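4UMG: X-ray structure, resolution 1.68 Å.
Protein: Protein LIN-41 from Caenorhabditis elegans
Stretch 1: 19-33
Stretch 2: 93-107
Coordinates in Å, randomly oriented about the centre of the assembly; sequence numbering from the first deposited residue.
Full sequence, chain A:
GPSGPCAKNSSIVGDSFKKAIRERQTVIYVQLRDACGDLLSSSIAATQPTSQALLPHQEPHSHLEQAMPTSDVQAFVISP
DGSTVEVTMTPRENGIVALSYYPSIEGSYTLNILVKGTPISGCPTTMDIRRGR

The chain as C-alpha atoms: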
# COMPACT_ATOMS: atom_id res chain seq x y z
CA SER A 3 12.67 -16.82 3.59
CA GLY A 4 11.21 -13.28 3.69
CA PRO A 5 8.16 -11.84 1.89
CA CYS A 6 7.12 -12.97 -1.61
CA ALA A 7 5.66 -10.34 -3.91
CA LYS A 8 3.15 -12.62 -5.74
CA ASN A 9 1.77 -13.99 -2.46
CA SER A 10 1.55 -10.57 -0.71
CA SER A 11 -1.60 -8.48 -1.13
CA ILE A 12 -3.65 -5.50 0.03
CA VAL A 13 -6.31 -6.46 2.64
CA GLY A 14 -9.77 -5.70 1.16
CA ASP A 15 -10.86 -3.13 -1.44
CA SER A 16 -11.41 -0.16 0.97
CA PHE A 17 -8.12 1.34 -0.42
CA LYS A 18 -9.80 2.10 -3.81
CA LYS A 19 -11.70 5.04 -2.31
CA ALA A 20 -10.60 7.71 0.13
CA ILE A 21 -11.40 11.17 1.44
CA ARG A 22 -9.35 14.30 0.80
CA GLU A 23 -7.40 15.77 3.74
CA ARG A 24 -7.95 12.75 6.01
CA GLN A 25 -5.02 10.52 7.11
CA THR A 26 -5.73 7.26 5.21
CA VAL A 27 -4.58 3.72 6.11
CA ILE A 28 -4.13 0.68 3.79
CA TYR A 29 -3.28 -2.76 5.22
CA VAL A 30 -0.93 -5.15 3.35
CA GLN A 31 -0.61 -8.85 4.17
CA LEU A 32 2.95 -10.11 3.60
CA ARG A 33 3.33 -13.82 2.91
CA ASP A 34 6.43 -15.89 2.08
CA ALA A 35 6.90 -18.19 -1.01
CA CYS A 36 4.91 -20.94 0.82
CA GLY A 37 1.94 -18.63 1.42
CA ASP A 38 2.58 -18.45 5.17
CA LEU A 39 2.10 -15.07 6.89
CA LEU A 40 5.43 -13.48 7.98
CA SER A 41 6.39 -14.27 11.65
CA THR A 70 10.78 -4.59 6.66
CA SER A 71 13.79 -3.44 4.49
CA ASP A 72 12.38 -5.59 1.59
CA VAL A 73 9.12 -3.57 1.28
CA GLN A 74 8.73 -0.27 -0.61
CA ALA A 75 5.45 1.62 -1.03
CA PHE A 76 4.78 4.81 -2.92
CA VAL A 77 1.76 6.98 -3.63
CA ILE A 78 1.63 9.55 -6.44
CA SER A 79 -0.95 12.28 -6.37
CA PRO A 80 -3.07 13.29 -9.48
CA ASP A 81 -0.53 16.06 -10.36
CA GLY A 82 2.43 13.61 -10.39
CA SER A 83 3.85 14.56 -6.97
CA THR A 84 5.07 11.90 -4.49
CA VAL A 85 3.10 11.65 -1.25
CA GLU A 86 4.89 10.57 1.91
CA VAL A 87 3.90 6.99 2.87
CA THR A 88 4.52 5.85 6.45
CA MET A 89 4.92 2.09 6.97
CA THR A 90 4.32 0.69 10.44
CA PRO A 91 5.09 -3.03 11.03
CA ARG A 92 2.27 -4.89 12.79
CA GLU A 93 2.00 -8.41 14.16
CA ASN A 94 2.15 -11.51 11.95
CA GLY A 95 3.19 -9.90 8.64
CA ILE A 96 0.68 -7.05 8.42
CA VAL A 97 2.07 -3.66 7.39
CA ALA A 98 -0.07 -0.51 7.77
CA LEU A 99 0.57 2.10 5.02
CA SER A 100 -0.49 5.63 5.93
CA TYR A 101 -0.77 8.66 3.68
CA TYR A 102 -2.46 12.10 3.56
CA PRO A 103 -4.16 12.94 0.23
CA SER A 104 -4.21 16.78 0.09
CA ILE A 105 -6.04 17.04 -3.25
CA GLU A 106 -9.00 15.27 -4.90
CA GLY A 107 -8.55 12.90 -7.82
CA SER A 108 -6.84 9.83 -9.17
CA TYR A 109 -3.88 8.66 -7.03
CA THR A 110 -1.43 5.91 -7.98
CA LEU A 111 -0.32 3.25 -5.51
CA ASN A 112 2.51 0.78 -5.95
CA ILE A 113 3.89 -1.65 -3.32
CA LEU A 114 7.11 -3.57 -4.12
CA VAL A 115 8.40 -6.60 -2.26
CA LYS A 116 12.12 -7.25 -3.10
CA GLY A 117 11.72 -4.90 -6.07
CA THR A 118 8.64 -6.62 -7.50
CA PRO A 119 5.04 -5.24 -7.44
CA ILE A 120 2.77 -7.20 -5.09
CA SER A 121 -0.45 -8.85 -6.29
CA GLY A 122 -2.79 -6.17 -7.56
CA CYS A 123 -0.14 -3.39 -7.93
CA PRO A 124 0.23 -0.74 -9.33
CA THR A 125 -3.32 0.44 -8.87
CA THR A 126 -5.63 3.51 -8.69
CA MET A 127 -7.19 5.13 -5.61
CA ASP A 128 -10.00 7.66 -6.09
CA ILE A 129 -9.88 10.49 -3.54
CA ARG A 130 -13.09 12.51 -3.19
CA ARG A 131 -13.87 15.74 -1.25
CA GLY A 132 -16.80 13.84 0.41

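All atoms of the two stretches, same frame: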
# COMPACT_ATOMS: atom_id res chain seq x y z
N LYS A 19 -10.99 3.80 -2.53
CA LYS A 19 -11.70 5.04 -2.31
C LYS A 19 -11.25 5.67 -1.01
O LYS A 19 -11.14 5.00 0.01
CB LYS A 19 -13.23 4.78 -2.27
CG LYS A 19 -13.80 4.38 -3.63
CD LYS A 19 -15.31 4.17 -3.59
CE LYS A 19 -15.85 3.71 -4.93
NZ LYS A 19 -15.58 4.68 -6.03
N ALA A 20 -11.02 6.98 -1.05
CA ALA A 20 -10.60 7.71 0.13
C ALA A 20 -11.05 9.17 0.12
O ALA A 20 -11.60 9.67 -0.87
CB ALA A 20 -9.09 7.58 0.34
N ILE A 21 -10.94 9.80 1.27
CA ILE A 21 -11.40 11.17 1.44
C ILE A 21 -10.23 12.13 1.54
O ILE A 21 -9.27 11.90 2.29
CB ILE A 21 -12.39 11.27 2.64
CG1 ILE A 21 -13.61 10.33 2.44
CG2 ILE A 21 -12.84 12.72 2.89
CD1 ILE A 21 -14.53 10.13 3.68
N ARG A 22 -10.34 13.24 0.81
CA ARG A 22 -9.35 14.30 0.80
C ARG A 22 -9.12 14.83 2.20
O ARG A 22 -10.06 14.95 3.01
CB ARG A 22 -9.82 15.45 -0.12
CG ARG A 22 -8.78 16.52 -0.42
CD ARG A 22 -9.37 17.65 -1.26
NE ARG A 22 -10.45 18.36 -0.58
CZ ARG A 22 -11.12 19.39 -1.10
NH1 ARG A 22 -10.82 19.84 -2.31
NH2 ARG A 22 -12.08 19.98 -0.41
N GLU A 23 -7.84 15.14 2.49
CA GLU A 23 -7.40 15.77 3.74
C GLU A 23 -7.73 14.96 5.00
O GLU A 23 -8.00 15.52 6.08
CB GLU A 23 -7.96 17.22 3.84
CG GLU A 23 -7.42 18.13 2.75
CD GLU A 23 -7.99 19.54 2.75
OE1 GLU A 23 -7.84 20.25 3.77
OE2 GLU A 23 -8.54 19.95 1.70
N ARG A 24 -7.72 13.63 4.87
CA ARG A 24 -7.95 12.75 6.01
C ARG A 24 -6.79 11.76 5.94
O ARG A 24 -6.48 11.29 4.85
CB ARG A 24 -9.28 11.98 5.88
CG ARG A 24 -10.52 12.88 5.80
CD ARG A 24 -11.29 12.97 7.09
NE ARG A 24 -12.54 13.70 6.89
CZ ARG A 24 -13.73 13.13 6.75
NH1 ARG A 24 -13.86 11.81 6.81
NH2 ARG A 24 -14.81 13.88 6.57
N GLN A 25 -6.10 11.51 7.07
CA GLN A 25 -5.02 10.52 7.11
C GLN A 25 -5.68 9.16 6.79
O GLN A 25 -6.69 8.81 7.41
CB GLN A 25 -4.38 10.50 8.51
CG GLN A 25 -3.31 11.59 8.64
CD GLN A 25 -2.49 11.46 9.90
OE1 GLN A 25 -3.00 11.16 10.99
NE2 GLN A 25 -1.19 11.72 9.79
N THR A 26 -5.15 8.47 5.78
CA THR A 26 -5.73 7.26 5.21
C THR A 26 -4.80 6.09 5.45
O THR A 26 -3.60 6.24 5.27
CB THR A 26 -5.95 7.52 3.70
OG1 THR A 26 -6.77 8.70 3.57
CG2 THR A 26 -6.60 6.35 2.98
N VAL A 27 -5.36 4.93 5.84
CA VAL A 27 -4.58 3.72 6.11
C VAL A 27 -4.94 2.56 5.17
O VAL A 27 -6.13 2.29 4.94
CB VAL A 27 -4.75 3.29 7.61
CG1 VAL A 27 -3.88 2.09 7.94
CG2 VAL A 27 -4.43 4.44 8.57
N ILE A 28 -3.92 1.86 4.63
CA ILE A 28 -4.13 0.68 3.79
C ILE A 28 -3.35 -0.44 4.47
O ILE A 28 -2.21 -0.22 4.88
CB ILE A 28 -3.64 0.92 2.33
CG1 ILE A 28 -4.33 2.14 1.68
CG2 ILE A 28 -3.82 -0.36 1.47
CD1 ILE A 28 -3.56 2.61 0.40
N TYR A 29 -3.95 -1.63 4.58
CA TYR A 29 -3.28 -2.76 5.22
C TYR A 29 -2.83 -3.74 4.18
O TYR A 29 -3.58 -4.02 3.25
CB TYR A 29 -4.19 -3.44 6.24
CG TYR A 29 -4.46 -2.57 7.44
CD1 TYR A 29 -3.52 -2.43 8.45
CD2 TYR A 29 -5.64 -1.82 7.53
CE1 TYR A 29 -3.78 -1.65 9.57
CE2 TYR A 29 -5.89 -1.01 8.63
CZ TYR A 29 -4.95 -0.91 9.65
OH TYR A 29 -5.19 -0.13 10.75
N VAL A 30 -1.56 -4.20 4.28
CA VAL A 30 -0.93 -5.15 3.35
C VAL A 30 -0.53 -6.43 4.09
O VAL A 30 0.06 -6.37 5.17
CB VAL A 30 0.26 -4.49 2.60
CG1 VAL A 30 0.95 -5.47 1.65
CG2 VAL A 30 -0.19 -3.24 1.85
N GLN A 31 -0.92 -7.58 3.55
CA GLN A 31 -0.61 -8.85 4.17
C GLN A 31 0.60 -9.42 3.46
O GLN A 31 0.52 -9.67 2.26
CB GLN A 31 -1.82 -9.78 3.99
CG GLN A 31 -1.73 -11.11 4.71
CD GLN A 31 -1.73 -10.96 6.20
OE1 GLN A 31 -0.67 -10.86 6.83
NE2 GLN A 31 -2.91 -11.07 6.81
N LEU A 32 1.72 -9.56 4.17
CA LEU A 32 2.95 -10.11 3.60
C LEU A 32 2.97 -11.61 3.87
O LEU A 32 2.72 -12.07 4.99
CB LEU A 32 4.20 -9.46 4.20
CG LEU A 32 4.34 -7.93 4.03
CD1 LEU A 32 5.53 -7.42 4.79
CD2 LEU A 32 4.49 -7.51 2.56
N ARG A 33 3.24 -12.37 2.83
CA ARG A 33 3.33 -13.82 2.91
C ARG A 33 4.61 -14.25 2.24
O ARG A 33 5.04 -13.58 1.28
CB ARG A 33 2.15 -14.51 2.17
CG ARG A 33 0.78 -14.24 2.86
CD ARG A 33 -0.34 -15.00 2.17
NE ARG A 33 -1.67 -14.65 2.71
CZ ARG A 33 -2.32 -15.37 3.61
NH1 ARG A 33 -1.78 -16.48 4.10
NH2 ARG A 33 -3.51 -14.98 4.06
N GLU A 93 1.79 -7.01 13.90
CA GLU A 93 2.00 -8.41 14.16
C GLU A 93 1.67 -9.29 12.97
O GLU A 93 0.85 -8.93 12.13
CB GLU A 93 1.19 -8.84 15.38
CG GLU A 93 1.94 -9.79 16.27
CD GLU A 93 1.04 -10.37 17.34
OE1 GLU A 93 -0.07 -9.83 17.55
OE2 GLU A 93 1.46 -11.36 17.98
N ASN A 94 2.33 -10.44 12.91
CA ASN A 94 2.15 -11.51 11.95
C ASN A 94 2.03 -11.04 10.47
O ASN A 94 1.09 -11.39 9.75
CB ASN A 94 1.00 -12.45 12.36
CG ASN A 94 -0.41 -11.93 12.20
OD1 ASN A 94 -1.16 -12.43 11.38
ND2 ASN A 94 -0.83 -10.98 13.02
N GLY A 95 3.05 -10.30 10.04
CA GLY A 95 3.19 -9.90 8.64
C GLY A 95 2.24 -8.87 8.08
O GLY A 95 2.16 -8.71 6.85
N ILE A 96 1.54 -8.13 8.93
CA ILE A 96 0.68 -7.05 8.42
C ILE A 96 1.53 -5.79 8.47
O ILE A 96 2.28 -5.60 9.43
CB ILE A 96 -0.64 -6.89 9.23
CG1 ILE A 96 -1.68 -7.98 8.88
CG2 ILE A 96 -1.26 -5.46 9.09
CD1 ILE A 96 -2.56 -7.76 7.59
N VAL A 97 1.43 -4.96 7.42
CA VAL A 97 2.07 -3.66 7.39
C VAL A 97 0.96 -2.62 7.14
O VAL A 97 0.15 -2.78 6.22
CB VAL A 97 3.27 -3.55 6.40
CG1 VAL A 97 2.85 -3.81 4.96
CG2 VAL A 97 3.98 -2.19 6.51
N ALA A 98 0.89 -1.59 7.98
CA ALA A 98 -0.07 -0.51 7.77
C ALA A 98 0.64 0.59 6.98
O ALA A 98 1.76 0.96 7.34
CB ALA A 98 -0.55 0.04 9.12
N LEU A 99 0.04 1.04 5.85
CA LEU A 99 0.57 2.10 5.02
C LEU A 99 -0.31 3.32 5.22
O LEU A 99 -1.53 3.21 5.09
CB LEU A 99 0.50 1.69 3.55
CG LEU A 99 1.30 0.44 3.16
CD1 LEU A 99 1.24 0.25 1.66
CD2 LEU A 99 2.77 0.56 3.55
N SER A 100 0.28 4.42 5.65
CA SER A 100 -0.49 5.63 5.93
C SER A 100 -0.07 6.77 5.04
O SER A 100 1.12 6.96 4.79
CB SER A 100 -0.35 6.03 7.40
OG SER A 100 -1.05 5.10 8.20
N TYR A 101 -1.05 7.51 4.51
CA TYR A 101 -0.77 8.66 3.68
C TYR A 101 -1.84 9.73 3.83
O TYR A 101 -2.94 9.46 4.31
CB TYR A 101 -0.55 8.25 2.20
CG TYR A 101 -1.83 7.90 1.49
CD1 TYR A 101 -2.42 6.64 1.64
CD2 TYR A 101 -2.44 8.80 0.62
CE1 TYR A 101 -3.59 6.30 0.96
CE2 TYR A 101 -3.64 8.50 -0.01
CZ TYR A 101 -4.21 7.24 0.16
OH TYR A 101 -5.38 6.92 -0.47
N TYR A 102 -1.53 10.96 3.42
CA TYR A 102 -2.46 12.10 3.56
C TYR A 102 -2.71 12.70 2.18
O TYR A 102 -1.82 13.37 1.64
CB TYR A 102 -1.85 13.13 4.48
CG TYR A 102 -2.75 14.30 4.80
CD1 TYR A 102 -3.64 14.24 5.87
CD2 TYR A 102 -2.66 15.49 4.09
CE1 TYR A 102 -4.45 15.33 6.19
CE2 TYR A 102 -3.42 16.61 4.44
CZ TYR A 102 -4.30 16.52 5.51
OH TYR A 102 -5.09 17.59 5.85
N PRO A 103 -3.87 12.40 1.56
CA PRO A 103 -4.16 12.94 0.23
C PRO A 103 -4.67 14.37 0.34
O PRO A 103 -5.79 14.57 0.79
CB PRO A 103 -5.20 11.98 -0.33
CG PRO A 103 -5.88 11.40 0.88
CD PRO A 103 -4.99 11.58 2.07
N SER A 104 -3.84 15.36 -0.06
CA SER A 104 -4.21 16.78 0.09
C SER A 104 -5.19 17.28 -0.96
O SER A 104 -5.90 18.27 -0.74
CB SER A 104 -2.96 17.66 0.12
OG SER A 104 -2.41 17.84 -1.18
N ILE A 105 -5.21 16.63 -2.13
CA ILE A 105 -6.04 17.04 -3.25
C ILE A 105 -6.93 15.89 -3.74
O ILE A 105 -6.61 14.71 -3.55
CB ILE A 105 -5.18 17.68 -4.39
CG1 ILE A 105 -4.18 16.68 -5.01
CG2 ILE A 105 -4.50 18.96 -3.91
CD1 ILE A 105 -3.57 17.15 -6.35
N GLU A 106 -8.06 16.25 -4.36
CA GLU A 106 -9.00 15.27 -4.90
C GLU A 106 -8.44 14.69 -6.17
O GLU A 106 -7.65 15.36 -6.84
CB GLU A 106 -10.36 15.95 -5.20
CG GLU A 106 -10.26 17.25 -5.99
CD GLU A 106 -10.19 18.53 -5.17
OE1 GLU A 106 -9.15 18.78 -4.51
OE2 GLU A 106 -11.18 19.30 -5.20
N GLY A 107 -8.93 13.50 -6.55
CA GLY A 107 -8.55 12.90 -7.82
C GLY A 107 -7.95 11.52 -7.79
O GLY A 107 -8.02 10.79 -6.80
O HOH W 1 -4.70 19.91 4.55
O HOH W 2 -1.65 -11.05 9.29

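Two antiparallel strands joined edge to edge illustrate how a backbone ladder can fix the register while side chains sort by face. The one ion pair between the stretches lies beyond the ladder: Arg22 NH1 donates to Glu106 OE1 at 3.0 Å, the carboxylate oxygen meeting the guanidinium at its edge, near its plane, where an N-H can point at it. Nearby, Glu23 N reaches Pro103 O at 2.7 Å and nearly straight. The ladder proper, between the strand that begins at Thr26 and strand 96-101, uses reciprocal pairs. Thr26 N to Tyr101 O (2.8 Å) is answered by Tyr101 N to Thr26 O (2.9 Å); Ile28 N to Leu99 O and Leu99 N to Ile28 O are both 2.8 Å; Val30 N to Val97 O and Val97 N to Val30 O are both 3.0 Å. Leu32 N to Gly95 O, at 2.8 Å, extends the series. Glycine suits position 95: its phi is positive, and an ideal CB would lie 2.9 Å from Leu32 O, a clash.

Alternation then divides the side chains. Thr26, Ile28, Val30, Val97, Leu99 and Tyr101 share one face, where the aliphatic residues and the tyrosine are buried. Val30 CB packs 3.6 Å from Val97 CG1, and Ile28 CD1 lies 3.7 Å from Tyr101 CE1. Thr26 places CB over one face of the Tyr101 ring, 4.1 Å from its centroid, while its OG1 donates to Arg24 O at 2.9 Å, so one small residue serves both apolar and polar needs. The other face, with Val27, Tyr29, Gln31, Ile96, Ala98 and Ser100, is more open. There the small Ala98 packs against Tyr29, whose CE1 comes within 3.7 Å of Ala98 CB. Farther out, a water bonded to Tyr102 OH (2.7 Å) donates to Glu23 OE1 (3.3 Å). Altogether 1207 Å² is buried, both sides summed.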